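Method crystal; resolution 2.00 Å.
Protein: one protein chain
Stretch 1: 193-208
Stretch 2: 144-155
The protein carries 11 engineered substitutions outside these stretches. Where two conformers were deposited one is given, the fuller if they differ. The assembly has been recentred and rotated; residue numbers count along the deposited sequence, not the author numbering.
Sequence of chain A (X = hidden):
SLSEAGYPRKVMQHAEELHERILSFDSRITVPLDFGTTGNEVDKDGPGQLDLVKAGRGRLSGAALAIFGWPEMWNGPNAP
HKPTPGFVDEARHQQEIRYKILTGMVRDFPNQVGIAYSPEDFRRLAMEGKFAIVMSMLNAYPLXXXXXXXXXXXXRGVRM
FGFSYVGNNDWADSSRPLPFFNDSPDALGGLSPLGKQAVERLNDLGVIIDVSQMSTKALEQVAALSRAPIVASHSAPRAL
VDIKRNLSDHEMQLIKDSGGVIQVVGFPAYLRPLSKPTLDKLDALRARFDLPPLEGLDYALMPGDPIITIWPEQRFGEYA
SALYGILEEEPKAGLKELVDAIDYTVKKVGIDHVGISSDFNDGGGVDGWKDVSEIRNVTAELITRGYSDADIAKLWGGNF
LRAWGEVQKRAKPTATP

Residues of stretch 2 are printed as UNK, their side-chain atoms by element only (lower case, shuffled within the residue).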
# COMPACT_ATOMS: atom_id res chain seq x y z
N PRO A 193 -10.47 -21.23 -6.37
CA PRO A 193 -11.72 -21.02 -7.11
C PRO A 193 -12.57 -19.83 -6.59
O PRO A 193 -13.12 -19.08 -7.39
CB PRO A 193 -12.43 -22.37 -6.96
CG PRO A 193 -11.25 -23.35 -6.88
CD PRO A 193 -10.33 -22.65 -5.94
N LEU A 194 -12.64 -19.64 -5.28
CA LEU A 194 -13.38 -18.49 -4.74
C LEU A 194 -12.67 -17.15 -5.06
O LEU A 194 -13.35 -16.15 -5.37
CB LEU A 194 -13.69 -18.69 -3.25
CG LEU A 194 -15.09 -19.21 -2.82
CD1 LEU A 194 -15.57 -20.44 -3.59
CD2 LEU A 194 -15.13 -19.51 -1.32
N GLY A 195 -11.33 -17.12 -5.05
CA GLY A 195 -10.61 -15.90 -5.45
C GLY A 195 -10.89 -15.53 -6.90
O GLY A 195 -11.03 -14.35 -7.25
N LYS A 196 -10.98 -16.54 -7.76
CA LYS A 196 -11.34 -16.34 -9.16
C LYS A 196 -12.78 -15.81 -9.31
O LYS A 196 -13.03 -14.94 -10.12
CB LYS A 196 -11.18 -17.66 -9.94
CG LYS A 196 -9.74 -18.09 -10.07
CD LYS A 196 -9.65 -19.29 -10.99
CE LYS A 196 -8.28 -19.40 -11.59
NZ LYS A 196 -7.53 -20.31 -10.75
N GLN A 197 -13.70 -16.35 -8.52
CA GLN A 197 -15.05 -15.84 -8.46
C GLN A 197 -15.07 -14.41 -7.88
O GLN A 197 -15.90 -13.60 -8.29
CB GLN A 197 -15.93 -16.79 -7.63
CG GLN A 197 -16.14 -18.14 -8.33
CD GLN A 197 -16.86 -19.17 -7.49
OE1 GLN A 197 -17.61 -18.83 -6.59
NE2 GLN A 197 -16.69 -20.44 -7.84
N ALA A 198 -14.17 -14.12 -6.94
CA ALA A 198 -14.05 -12.74 -6.39
C ALA A 198 -13.69 -11.71 -7.49
O ALA A 198 -14.17 -10.59 -7.46
CB ALA A 198 -13.03 -12.70 -5.25
N VAL A 199 -12.87 -12.10 -8.45
CA VAL A 199 -12.50 -11.18 -9.52
C VAL A 199 -13.72 -10.76 -10.38
O VAL A 199 -13.90 -9.57 -10.69
CB VAL A 199 -11.44 -11.80 -10.46
CG1 VAL A 199 -11.24 -10.90 -11.70
CG2 VAL A 199 -10.09 -12.03 -9.70
N GLU A 200 -14.51 -11.74 -10.79
CA GLU A 200 -15.79 -11.48 -11.46
C GLU A 200 -16.71 -10.60 -10.59
O GLU A 200 -17.31 -9.63 -11.08
CB GLU A 200 -16.47 -12.81 -11.86
CG GLU A 200 -17.82 -12.63 -12.65
CD GLU A 200 -17.68 -11.94 -14.01
OE1 GLU A 200 -18.69 -11.39 -14.51
OE2 GLU A 200 -16.59 -11.97 -14.62
N ARG A 201 -16.84 -10.93 -9.31
CA ARG A 201 -17.72 -10.17 -8.41
C ARG A 201 -17.28 -8.72 -8.27
O ARG A 201 -18.12 -7.83 -8.31
CB ARG A 201 -17.87 -10.83 -7.03
CG ARG A 201 -18.86 -10.14 -6.06
CD ARG A 201 -20.29 -10.07 -6.58
NE ARG A 201 -20.79 -11.38 -6.96
CZ ARG A 201 -21.27 -12.28 -6.11
NH1 ARG A 201 -21.32 -12.02 -4.79
NH2 ARG A 201 -21.68 -13.46 -6.59
N LEU A 202 -15.97 -8.49 -8.17
CA LEU A 202 -15.42 -7.13 -8.06
C LEU A 202 -15.64 -6.33 -9.35
O LEU A 202 -15.96 -5.12 -9.32
CB LEU A 202 -13.91 -7.20 -7.73
CG LEU A 202 -13.68 -7.68 -6.28
CD1 LEU A 202 -12.25 -8.05 -6.00
CD2 LEU A 202 -14.19 -6.68 -5.23
N ASN A 203 -15.44 -7.00 -10.49
CA ASN A 203 -15.72 -6.35 -11.77
C ASN A 203 -17.19 -5.89 -11.81
O ASN A 203 -17.46 -4.73 -12.20
CB ASN A 203 -15.48 -7.31 -12.95
CG ASN A 203 -14.01 -7.45 -13.35
OD1 ASN A 203 -13.70 -8.29 -14.19
ND2 ASN A 203 -13.09 -6.65 -12.76
N ASP A 204 -18.11 -6.79 -11.43
CA ASP A 204 -19.56 -6.53 -11.43
C ASP A 204 -19.92 -5.38 -10.50
O ASP A 204 -20.77 -4.55 -10.82
CB ASP A 204 -20.38 -7.76 -10.97
CG ASP A 204 -20.37 -8.89 -11.99
OD1 ASP A 204 -20.01 -8.62 -13.15
OD2 ASP A 204 -20.67 -10.07 -11.62
N LEU A 205 -19.32 -5.37 -9.31
CA LEU A 205 -19.53 -4.32 -8.34
C LEU A 205 -18.91 -2.96 -8.70
O LEU A 205 -19.23 -1.96 -8.07
CB LEU A 205 -19.01 -4.79 -6.97
CG LEU A 205 -19.88 -5.81 -6.26
CD1 LEU A 205 -19.17 -6.32 -5.03
CD2 LEU A 205 -21.27 -5.24 -5.90
N GLY A 206 -18.02 -2.92 -9.70
CA GLY A 206 -17.32 -1.66 -10.01
C GLY A 206 -16.32 -1.26 -8.92
O GLY A 206 -16.17 -0.07 -8.60
N VAL A 207 -15.60 -2.25 -8.39
CA VAL A 207 -14.59 -2.04 -7.34
C VAL A 207 -13.24 -2.28 -7.96
O VAL A 207 -13.07 -3.27 -8.69
CB VAL A 207 -14.81 -3.00 -6.14
CG1 VAL A 207 -13.60 -2.98 -5.16
CG2 VAL A 207 -16.06 -2.62 -5.42
N ILE A 208 -12.30 -1.36 -7.72
CA ILE A 208 -10.97 -1.47 -8.31
C ILE A 208 -10.27 -2.66 -7.67
O ILE A 208 -10.21 -2.76 -6.43
CB ILE A 208 -10.09 -0.20 -8.05
CG1 ILE A 208 -10.73 1.08 -8.62
CG2 ILE A 208 -8.69 -0.39 -8.66
CD1 ILE A 208 -10.21 2.37 -7.96
N UNK A 144 -13.33 -14.79 5.18
CA UNK A 144 -13.70 -16.21 5.16
C UNK A 144 -14.06 -16.65 3.74
O UNK A 144 -13.45 -16.17 2.79
N UNK A 145 -15.05 -17.54 3.61
CA UNK A 145 -15.48 -18.05 2.29
C UNK A 145 -16.68 -17.31 1.72
O UNK A 145 -17.30 -17.77 0.76
c UNK A 145 -15.85 -19.54 2.36
c UNK A 145 -14.68 -20.44 2.78
o UNK A 145 -13.52 -20.10 2.48
o UNK A 145 -14.96 -21.49 3.42
N UNK A 146 -17.01 -16.16 2.28
CA UNK A 146 -18.26 -15.52 1.90
C UNK A 146 -18.04 -14.42 0.85
O UNK A 146 -17.68 -13.29 1.18
c UNK A 146 -20.33 -14.43 2.87
c UNK A 146 -18.99 -15.03 3.15
o UNK A 146 -20.88 -14.58 1.75
o UNK A 146 -20.86 -13.80 3.81
N UNK A 147 -18.29 -14.76 -0.41
CA UNK A 147 -18.20 -13.81 -1.54
C UNK A 147 -19.13 -12.61 -1.37
O UNK A 147 -18.80 -11.48 -1.78
c UNK A 147 -18.41 -14.97 -5.30
c UNK A 147 -18.53 -14.54 -2.86
c UNK A 147 -17.96 -14.04 -4.18
c UNK A 147 -16.44 -13.92 -4.16
N UNK A 148 -20.30 -12.83 -0.76
CA UNK A 148 -21.25 -11.74 -0.59
C UNK A 148 -20.71 -10.66 0.35
O UNK A 148 -21.28 -9.57 0.43
c UNK A 148 -22.62 -12.24 -0.14
o UNK A 148 -22.57 -12.69 1.20
N UNK A 149 -19.60 -10.92 1.04
CA UNK A 149 -18.95 -9.86 1.86
C UNK A 149 -18.43 -8.72 0.97
O UNK A 149 -18.29 -7.58 1.43
n UNK A 149 -20.37 -11.39 5.06
o UNK A 149 -18.96 -9.72 5.46
c UNK A 149 -17.82 -10.40 2.77
c UNK A 149 -18.25 -11.37 3.86
c UNK A 149 -19.23 -10.75 4.87
N UNK A 150 -18.13 -9.01 -0.29
CA UNK A 150 -17.72 -7.98 -1.25
C UNK A 150 -18.88 -7.01 -1.52
O UNK A 150 -18.69 -5.80 -1.45
c UNK A 150 -14.77 -8.66 -1.76
c UNK A 150 -15.93 -9.47 -2.42
c UNK A 150 -17.20 -8.61 -2.55
c UNK A 150 -15.50 -10.05 -3.78
N UNK A 151 -20.07 -7.56 -1.76
CA UNK A 151 -21.28 -6.77 -2.01
C UNK A 151 -21.62 -5.88 -0.81
O UNK A 151 -21.94 -4.70 -0.97
c UNK A 151 -22.46 -7.70 -2.33
o UNK A 151 -22.77 -8.38 -4.60
o UNK A 151 -21.36 -9.56 -3.38
c UNK A 151 -22.18 -8.62 -3.52
N UNK A 152 -21.53 -6.46 0.38
CA UNK A 152 -21.83 -5.75 1.61
C UNK A 152 -20.83 -4.60 1.89
O UNK A 152 -21.24 -3.49 2.24
n UNK A 152 -24.30 -10.62 2.67
c UNK A 152 -22.97 -8.81 3.83
c UNK A 152 -23.03 -7.78 2.68
c UNK A 152 -24.18 -9.74 3.88
c UNK A 152 -21.89 -6.74 2.78
N UNK A 153 -19.53 -4.85 1.70
CA UNK A 153 -18.52 -3.80 1.87
C UNK A 153 -18.57 -2.69 0.81
O UNK A 153 -18.44 -1.51 1.14
c UNK A 153 -16.62 -2.81 4.94
c UNK A 153 -16.07 -4.70 7.01
c UNK A 153 -16.37 -2.39 6.26
c UNK A 153 -16.30 -5.10 5.68
n UNK A 153 -16.35 -6.36 5.13
c UNK A 153 -16.59 -4.18 4.64
c UNK A 153 -16.10 -3.34 7.28
c UNK A 153 -16.63 -6.26 3.79
c UNK A 153 -17.12 -4.40 2.02
c UNK A 153 -16.81 -4.95 3.43
N UNK A 154 -18.78 -3.06 -0.46
CA UNK A 154 -19.03 -2.09 -1.53
C UNK A 154 -20.20 -1.16 -1.17
O UNK A 154 -20.11 0.07 -1.34
c UNK A 154 -19.33 -2.83 -2.84
N UNK A 155 -21.29 -1.75 -0.66
CA UNK A 155 -22.49 -0.98 -0.29
C UNK A 155 -22.20 0.04 0.81
O UNK A 155 -22.77 1.12 0.82
c UNK A 155 -23.63 -1.92 0.14

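Position 144 has no side-chain atoms, and its phi of 64° is a value that favours glycine: G144. Position 145 carries two carbons, the second bearing two oxygens, and its CB lies 3.7 Å from L194 CD2. Both atoms at the fork are oxygen, so this is a carboxylate on a one-carbon stem: D145. The residue as a whole is exposed, where its charge is easily solvated.

Position 146 repeats that pattern, two carbons and two oxygens, but points away from stretch 1. It is D146, which precedes the turn leading into the helix. Its OD1 accepts a weak bond from the backbone N of 148 at 3.1 Å, a cap for an amide that the first turn leaves without a partner.

Position 147 has four carbons forked at the second. One fork carbon lies 3.5 Å from A198 CA; the other lies 3.9 Å from Q197 CB and also covers one face of the R201 guanidinium. This is L147, and a forked apolar chain suits a place that meets both surfaces.

Position 148 has one carbon and one oxygen, and points away from stretch 1: S148. Its OG donates to D146 OD1 at 2.6 Å, reinforcing the cap. Position 149 also points away, with three carbons, the third carrying oxygen and nitrogen: Q149, whose amide is long enough for NE2 to reach back to D146 OD2 at 2.8 Å.

Position 150, again four carbons forked at the second, is buried as a knob among A198, R201, L202 and L205, with one fork carbon 3.9 Å from both A198 CB and L202 CD2. It is L150, whose branched end fills that hole. Position 151 has two carbons and two oxygens, one oxygen 2.8 Å from R201 NH1: D151, a short carboxylate that meets the guanidinium at its edge, OD2 accepting in a salt bridge.

Position 152, four carbons in a row ending in nitrogen, points away: K152, whose NZ donates to S148 OG at 3.1 Å. Position 153 has one carbon before fused five- and six-membered rings with one nitrogen, leading away from stretch 1: W153, its large ring suited to a buried site. Position 154 has a single carbon, CB, 4.1 Å from L205 CD1 and 4.2 Å from V207 CG2: A154, a small apolar contact. Position 155, also one carbon, touches nothing on stretch 1: A155, an exposed methyl needing no partner.

The two helices run at 29° to each other, their axes 9.9 Å apart at closest approach. L147, L150 and A154 supply the apolar seam, while the R201–D151 salt bridge pairs charges beside it.

Stretch 2 144-155: GDDLSQLDKWAA
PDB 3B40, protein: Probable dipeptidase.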